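PDB 2C2I: RV0130 from Mycobacterium tuberculosis, which probably interconverts (3R)-3-hydroxyacyl-CoA and trans-2-enoyl-CoA by removing or adding water, working as a homodimer in lipid metabolism. Local coordinates for residues V100-G114 against Q124-S136. Residues are numbered along the deposited sequence; the frame is centred on the assembly and turned at random.
Sequences VPVGSRVRATSSLVG and QATVSTTVEVEGS
A long antiparallel beta hairpin, formed by strands 105-119 and 122-133, carries charged and hydroxyl groups on one face and mostly apolar ones on the other. Reciprocal backbone bonds join the hydrogen-bonded pairs Arg107-Glu132, Thr109-Thr130 and Ser111-Ser128. The side chains of Arg107 and Glu132 run alongside each other on the face they share with Thr109, Thr130, Ser111 and Ser128. In their salt bridge Glu132 OE2 accepts from two Arg107 nitrogens, NE at 2.9 Å and NH2 at 3.2 Å; it lies at the edge of the guanidinium, near its plane, whereas the nitrogens approach from above one face of the carboxylate, the two planes being 47° apart. Arg107 bends at chi3 (78°) to bring both nitrogens to that oxygen. At the start of its strand Arg105 forms a salt bridge with Glu134, just past the end of the other, Arg105 NE bonding Glu134 OE1 at 2.9 Å while NH2 faces OE2; Trp23 adds a cation-pi contact to Arg105.

The hairpin supplies two central strands of the hotdog-fold sheet, whose other face packs against helix 70-75. There Val106 CG1 meets Val133 CB at 3.9 Å, and Ala108 CB touches Thr129 CG2 and, more loosely, Val131 CG2. Amid these apolar groups the buried Ser110 OG and Thr129 OG1 share a 2.7 Å hydrogen bond, Thr129 OG1 also being held by Gln74.

Toward the turn, a classic bulge sets Val113 and Gly114 opposite Thr126: Thr126 O receives Val113 N at 2.7 Å and, weakly, Gly114 N, while Thr126 N returns a bond to Gly114 O. Beyond it, Gln124, which as in relatives probably contributes to the partner subunit's substrate site, is held by Arg148 through OE1.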
loop_
_atom_site.group_PDB
_atom_site.type_symbol
_atom_site.label_atom_id
_atom_site.label_comp_id
_atom_site.label_asym_id
_atom_site.label_seq_id
_atom_site.Cartn_x
_atom_site.Cartn_y
_atom_site.Cartn_z
ATOM N N VAL A 100 8.726 11.676 -1.080
ATOM C CA VAL A 100 7.925 12.680 -0.429
ATOM C C VAL A 100 8.707 13.077 0.820
ATOM O O VAL A 100 8.702 12.332 1.808
ATOM C CB VAL A 100 6.534 12.129 -0.051
ATOM C CG1 VAL A 100 5.692 13.187 0.670
ATOM C CG2 VAL A 100 5.801 11.604 -1.306
ATOM N N PRO A 101 9.405 14.233 0.776
ATOM C CA PRO A 101 10.024 14.679 2.027
ATOM C C PRO A 101 8.964 14.865 3.093
ATOM O O PRO A 101 7.880 15.360 2.797
ATOM C CB PRO A 101 10.634 16.043 1.640
ATOM C CG PRO A 101 10.879 15.928 0.176
ATOM C CD PRO A 101 9.694 15.162 -0.335
ATOM N N VAL A 102 9.255 14.461 4.327
ATOM C CA VAL A 102 8.362 14.731 5.442
ATOM C C VAL A 102 8.177 16.252 5.546
ATOM O O VAL A 102 9.113 16.991 5.272
ATOM C CB VAL A 102 8.905 14.141 6.766
ATOM C CG1 VAL A 102 8.036 14.572 7.923
ATOM C CG2 VAL A 102 8.940 12.615 6.708
ATOM N N GLY A 103 6.975 16.690 5.910
ATOM C CA GLY A 103 6.614 18.117 5.926
ATOM C C GLY A 103 6.073 18.661 4.620
ATOM O O GLY A 103 5.516 19.757 4.598
ATOM N N SER A 104 6.265 17.926 3.524
ATOM C CA SER A 104 5.766 18.317 2.199
ATOM C C SER A 104 4.262 18.203 2.066
ATOM O O SER A 104 3.622 17.483 2.828
ATOM C CB SER A 104 6.385 17.434 1.122
ATOM O OG SER A 104 7.771 17.684 1.054
ATOM N N ARG A 105 3.712 18.898 1.057
ATOM C CA ARG A 105 2.299 18.763 0.713
ATOM C C ARG A 105 2.124 17.894 -0.530
ATOM O O ARG A 105 2.936 17.933 -1.461
ATOM C CB ARG A 105 1.634 20.120 0.503
ATOM C CG ARG A 105 1.622 20.972 1.760
ATOM C CD ARG A 105 0.528 22.024 1.706
ATOM N NE ARG A 105 0.656 22.867 0.523
ATOM C CZ ARG A 105 -0.241 23.782 0.177
ATOM N NH1 ARG A 105 -1.324 23.967 0.931
ATOM N NH2 ARG A 105 -0.055 24.507 -0.919
ATOM N N VAL A 106 1.072 17.089 -0.506
ATOM C CA VAL A 106 0.708 16.231 -1.625
ATOM C C VAL A 106 -0.768 16.472 -2.035
ATOM O O VAL A 106 -1.600 16.872 -1.231
ATOM C CB VAL A 106 0.926 14.724 -1.277
ATOM C CG1 VAL A 106 2.404 14.444 -0.987
ATOM C CG2 VAL A 106 0.048 14.320 -0.088
ATOM N N ARG A 107 -1.078 16.194 -3.290
ATOM C CA ARG A 107 -2.436 16.363 -3.803
ATOM C C ARG A 107 -2.639 15.350 -4.927
ATOM O O ARG A 107 -1.714 15.060 -5.691
ATOM C CB ARG A 107 -2.615 17.798 -4.327
ATOM C CG ARG A 107 -3.898 18.066 -5.040
ATOM C CD ARG A 107 -4.050 19.568 -5.264
ATOM N NE ARG A 107 -3.233 20.049 -6.377
ATOM C CZ ARG A 107 -3.349 21.274 -6.889
ATOM N NH1 ARG A 107 -4.234 22.121 -6.375
ATOM N NH2 ARG A 107 -2.592 21.647 -7.910
ATOM N N ALA A 108 -3.854 14.832 -5.043
ATOM C CA ALA A 108 -4.127 13.794 -6.020
ATOM C C ALA A 108 -5.166 14.245 -7.055
ATOM O O ALA A 108 -6.046 15.049 -6.725
ATOM C CB ALA A 108 -4.591 12.485 -5.306
ATOM N N THR A 109 -5.048 13.711 -8.277
ATOM C CA THR A 109 -6.064 13.818 -9.327
ATOM C C THR A 109 -6.435 12.395 -9.721
ATOM O O THR A 109 -5.547 11.592 -9.938
ATOM C CB THR A 109 -5.447 14.482 -10.571
ATOM O OG1 THR A 109 -4.938 15.774 -10.185
ATOM C CG2 THR A 109 -6.517 14.636 -11.657
ATOM N N SER A 110 -7.729 12.079 -9.808
ATOM C CA SER A 110 -8.140 10.727 -10.229
ATOM C C SER A 110 -9.132 10.737 -11.400
ATOM O O SER A 110 -9.923 11.683 -11.554
ATOM C CB SER A 110 -8.771 9.966 -9.052
ATOM O OG SER A 110 -7.838 9.762 -7.995
ATOM N N SER A 111 -9.115 9.662 -12.179
ATOM C CA SER A 111 -10.072 9.455 -13.276
ATOM C C SER A 111 -10.646 8.068 -13.180
ATOM O O SER A 111 -9.972 7.146 -12.703
ATOM C CB SER A 111 -9.361 9.576 -14.625
ATOM O OG SER A 111 -8.680 10.815 -14.697
ATOM N N LEU A 112 -11.890 7.902 -13.636
ATOM C CA LEU A 112 -12.497 6.578 -13.623
ATOM C C LEU A 112 -12.162 5.806 -14.905
ATOM O O LEU A 112 -12.564 6.202 -16.018
ATOM C CB LEU A 112 -14.017 6.737 -13.439
ATOM C CG LEU A 112 -14.899 5.526 -13.243
ATOM C CD1 LEU A 112 -14.392 4.715 -12.036
ATOM C CD2 LEU A 112 -16.318 6.067 -12.982
ATOM N N VAL A 113 -11.410 4.714 -14.756
ATOM C CA VAL A 113 -11.029 3.890 -15.902
ATOM C C VAL A 113 -12.204 3.031 -16.370
ATOM O O VAL A 113 -12.507 2.965 -17.577
ATOM C CB VAL A 113 -9.793 3.031 -15.590
ATOM C CG1 VAL A 113 -9.444 2.126 -16.763
ATOM C CG2 VAL A 113 -8.610 3.941 -15.288
ATOM N N GLY A 114 -12.892 2.410 -15.421
ATOM C CA GLY A 114 -13.955 1.487 -15.781
ATOM C C GLY A 114 -14.709 1.032 -14.564
ATOM O O GLY A 114 -14.210 1.133 -13.446
ATOM N N GLN A 124 -17.289 -2.752 -9.083
ATOM C CA GLN A 124 -15.858 -2.605 -8.910
ATOM C C GLN A 124 -15.385 -1.518 -9.851
ATOM O O GLN A 124 -15.548 -1.654 -11.057
ATOM C CB GLN A 124 -15.222 -3.922 -9.325
ATOM C CG GLN A 124 -13.809 -4.100 -8.950
ATOM C CD GLN A 124 -13.558 -5.557 -8.625
ATOM O OE1 GLN A 124 -13.824 -6.011 -7.502
ATOM N NE2 GLN A 124 -13.070 -6.301 -9.598
ATOM N N ALA A 125 -14.794 -0.469 -9.292
ATOM C CA ALA A 125 -14.310 0.668 -10.076
ATOM C C ALA A 125 -12.787 0.604 -10.196
ATOM O O ALA A 125 -12.098 0.446 -9.192
ATOM C CB ALA A 125 -14.715 1.942 -9.421
ATOM N N THR A 126 -12.281 0.740 -11.412
ATOM C CA THR A 126 -10.853 0.847 -11.637
ATOM C C THR A 126 -10.548 2.339 -11.805
ATOM O O THR A 126 -11.153 3.016 -12.633
ATOM C CB THR A 126 -10.433 0.013 -12.834
ATOM O OG1 THR A 126 -10.789 -1.357 -12.586
ATOM C CG2 THR A 126 -8.915 0.118 -13.113
ATOM N N VAL A 127 -9.601 2.828 -11.008
ATOM C CA VAL A 127 -9.340 4.265 -10.875
ATOM C C VAL A 127 -7.858 4.530 -11.169
ATOM O O VAL A 127 -6.999 3.787 -10.697
ATOM C CB VAL A 127 -9.696 4.764 -9.457
ATOM C CG1 VAL A 127 -9.401 6.274 -9.323
ATOM C CG2 VAL A 127 -11.192 4.490 -9.096
ATOM N N SER A 128 -7.577 5.586 -11.937
ATOM C CA SER A 128 -6.207 6.064 -12.144
ATOM C C SER A 128 -5.964 7.282 -11.269
ATOM O O SER A 128 -6.795 8.180 -11.245
ATOM C CB SER A 128 -5.999 6.455 -13.601
ATOM O OG SER A 128 -6.962 7.423 -13.997
ATOM N N THR A 129 -4.837 7.320 -10.552
ATOM C CA THR A 129 -4.547 8.456 -9.679
ATOM C C THR A 129 -3.103 8.883 -9.903
ATOM O O THR A 129 -2.213 8.043 -10.097
ATOM C CB THR A 129 -4.787 8.144 -8.165
ATOM O OG1 THR A 129 -6.141 7.683 -7.949
ATOM C CG2 THR A 129 -4.577 9.369 -7.299
ATOM N N THR A 130 -2.889 10.194 -9.894
ATOM C CA THR A 130 -1.571 10.736 -9.837
ATOM C C THR A 130 -1.522 11.554 -8.584
ATOM O O THR A 130 -2.398 12.378 -8.361
ATOM C CB THR A 130 -1.263 11.577 -11.098
ATOM O OG1 THR A 130 -1.101 10.671 -12.191
ATOM C CG2 THR A 130 0.041 12.368 -10.917
ATOM N N VAL A 131 -0.516 11.295 -7.745
ATOM C CA VAL A 131 -0.292 12.091 -6.553
ATOM C C VAL A 131 0.919 12.986 -6.837
ATOM O O VAL A 131 2.027 12.486 -7.075
ATOM C CB VAL A 131 -0.021 11.211 -5.288
ATOM C CG1 VAL A 131 0.076 12.075 -4.035
ATOM C CG2 VAL A 131 -1.127 10.182 -5.088
ATOM N N GLU A 132 0.698 14.302 -6.831
ATOM C CA GLU A 132 1.801 15.255 -6.963
ATOM C C GLU A 132 2.310 15.657 -5.593
ATOM O O GLU A 132 1.566 15.616 -4.616
ATOM C CB GLU A 132 1.361 16.494 -7.747
ATOM C CG GLU A 132 0.378 17.391 -7.032
ATOM C CD GLU A 132 -0.086 18.537 -7.942
ATOM O OE1 GLU A 132 0.777 19.272 -8.481
ATOM O OE2 GLU A 132 -1.305 18.685 -8.131
ATOM N N VAL A 133 3.578 16.072 -5.528
ATOM C CA VAL A 133 4.139 16.590 -4.270
ATOM C C VAL A 133 4.713 17.995 -4.538
ATOM O O VAL A 133 5.457 18.188 -5.483
ATOM C CB VAL A 133 5.152 15.577 -3.580
ATOM C CG1 VAL A 133 6.172 14.999 -4.567
ATOM C CG2 VAL A 133 5.839 16.197 -2.373
ATOM N N GLU A 134 4.335 18.953 -3.702
ATOM C CA GLU A 134 4.493 20.385 -4.000
ATOM C C GLU A 134 5.890 20.913 -4.378
ATOM O O GLU A 134 5.982 21.890 -5.142
ATOM C CB GLU A 134 3.886 21.217 -2.876
ATOM C CG GLU A 134 3.550 22.656 -3.258
ATOM C CD GLU A 134 2.772 23.359 -2.184
ATOM O OE1 GLU A 134 3.112 23.177 -0.997
ATOM O OE2 GLU A 134 1.809 24.081 -2.525
ATOM N N GLY A 135 6.961 20.285 -3.900
ATOM C CA GLY A 135 8.330 20.718 -4.281
ATOM C C GLY A 135 9.122 19.991 -5.377
ATOM O O GLY A 135 10.339 20.196 -5.492
ATOM N N SER A 136 8.477 19.140 -6.183
ATOM C CA SER A 136 9.176 18.478 -7.299
ATOM C C SER A 136 8.308 18.355 -8.585
ATOM O O SER A 136 7.077 18.417 -8.533
ATOM C CB SER A 136 9.820 17.133 -6.862
ATOM O OG SER A 136 9.055 15.977 -7.213
HETATM O O HOH W 1 4.983 21.648 0.326
HETATM O O HOH W 2 -2.480 15.696 -8.679
HETATM O O HOH W 3 0.343 21.735 -9.141
#